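Local coordinates for glycoside hydrolase YxiA (Bacillus licheniformis, PDB 3LV4), which probably hydrolyses internal alpha-1,5 linkages of L-arabinan as a calcium-binding family 43 glycoside hydrolase, at the calcium ion site. Coordinates in Å, arbitrary orientation; residue numbers count along the deposited sequence, not the author numbering.

The calcium ion site. Residues 281, 358, 373, 375. With CA (calcium ion), chain B.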
ATOM      1  N   ASN A 281      21.200 -10.619  -2.047  1.00 10.26           N
ATOM      2  CA  ASN A 281      22.649 -10.640  -2.239  1.00 13.64           C
ATOM      3  C   ASN A 281      23.330  -9.343  -1.842  1.00 12.16           C
ATOM      4  O   ASN A 281      24.382  -8.992  -2.386  1.00 14.54           O
ATOM      5  CB  ASN A 281      22.983 -10.971  -3.685  1.00 16.91           C
ATOM      6  CG  ASN A 281      23.308 -12.412  -3.858  1.00 22.45           C
ATOM      7  OD1 ASN A 281      24.006 -12.986  -3.025  1.00 20.67           O
ATOM      8  ND2 ASN A 281      22.799 -13.022  -4.922  1.00 24.79           N
ATOM      9  N   GLU A 358      18.103 -17.204  -3.970  1.00  8.96           N
ATOM     10  CA  GLU A 358      18.215 -16.316  -2.826  1.00  8.88           C
ATOM     11  C   GLU A 358      16.840 -16.270  -2.177  1.00 10.23           C
ATOM     12  O   GLU A 358      15.844 -16.012  -2.850  1.00 10.77           O
ATOM     13  CB  GLU A 358      18.609 -14.908  -3.270  1.00  7.75           C
ATOM     14  CG  GLU A 358      19.987 -14.830  -3.855  1.00 10.26           C
ATOM     15  CD  GLU A 358      21.063 -15.078  -2.831  1.00 12.60           C
ATOM     16  OE1 GLU A 358      20.812 -14.898  -1.613  1.00 11.50           O
ATOM     17  OE2 GLU A 358      22.175 -15.445  -3.255  1.00 13.68           O
ATOM     18  N   SER A 373      19.141 -11.694   1.978  1.00 10.39           N
ATOM     19  CA  SER A 373      18.734 -12.974   1.411  1.00 10.60           C
ATOM     20  C   SER A 373      19.798 -14.019   1.710  1.00 11.49           C
ATOM     21  O   SER A 373      20.983 -13.692   1.852  1.00 11.21           O
ATOM     22  CB  SER A 373      18.515 -12.878  -0.102  1.00  9.64           C
ATOM     23  OG  SER A 373      19.747 -12.680  -0.782  1.00  9.63           O
ATOM     24  N   GLU A 375      21.019 -18.237   0.629  1.00 11.81           N
ATOM     25  CA  GLU A 375      20.902 -19.235  -0.433  1.00 10.62           C
ATOM     26  C   GLU A 375      20.264 -20.541   0.004  1.00  9.95           C
ATOM     27  O   GLU A 375      20.622 -21.113   1.037  1.00 10.11           O
ATOM     28  CB  GLU A 375      22.268 -19.525  -1.067  1.00 11.16           C
ATOM     29  CG  GLU A 375      22.916 -18.306  -1.650  1.00 16.61           C
ATOM     30  CD  GLU A 375      24.166 -18.626  -2.443  1.00 20.97           C
ATOM     31  OE1 GLU A 375      24.475 -19.823  -2.640  1.00 25.98           O
ATOM     32  OE2 GLU A 375      24.842 -17.677  -2.877  1.00 20.66           O
TER
HETATM   33 CA    CA B 504      24.512 -15.251  -2.560  1.00 17.73          CA
HETATM   34  O   HOH W   1      26.525 -15.258  -0.598  1.00 40.55           O
HETATM   35  O   HOH W   2      23.322 -14.841  -0.396  1.00 13.92           O
HETATM   36  O   HOH W   3      25.164 -15.260  -5.163  1.00 31.36           O
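Glu358 and Glu375 start alike, each with CG anti to its carbonyl carbon and beside the backbone N, then part at the next torsion. Glu358 bends (chi2 -68°), whereas Glu375 runs on extended (chi2 -172°), so carboxylates from the strands 355-363 and 374-378 reach the same calcium ion. Each binds the ion through one oxygen: Glu358 OE2, which lies 2.4 Å from CA, and Glu375 OE2. Asn281, a loop residue with positive phi, points its amide oxygen at the metal from across the ion, OD1 to CA 2.4 Å. OD1 and Glu375 OE2 are thus roughly opposite, about 161° apart at the metal. Waters 2 and 3 form a second opposed pair and water 1 sits opposite Glu358 OE2, giving at least six ligands in a distorted shell. Water 1 is the most distant of the six, its oxygen 2.8 Å from CA, and may be held more loosely.

Ser373, in the second shell, ties two of the ligands together. The backbone N of Asn281 gives a nearly straight hydrogen bond to the Ser373 hydroxyl, N to OG 2.8 Å. That hydroxyl in turn donates to the second carboxylate oxygen of Glu358, OG to OE1 2.6 Å, arriving from above the carboxylate plane. With OE2 on the metal and OE1 met by both the Ser373 hydroxyl and water 2, the carboxylate should have little freedom to rotate. The two carboxylates probably offset the charge of the ion, which in turn would favour their ionised form.

The site centre lies about 28 Å from Asp15 and 29 Å from Glu201, the likely base and acid, so a structural role is likelier than a catalytic one. Both glutamates fall within the C-terminal lipocalin-like sequence family and Asn281 within the family 43 stretch; the ion may help fasten these two parts together. Water 2, bound to CA, also reaches back to a fellow ligand, its oxygen 2.8 Å from Glu358 OE1.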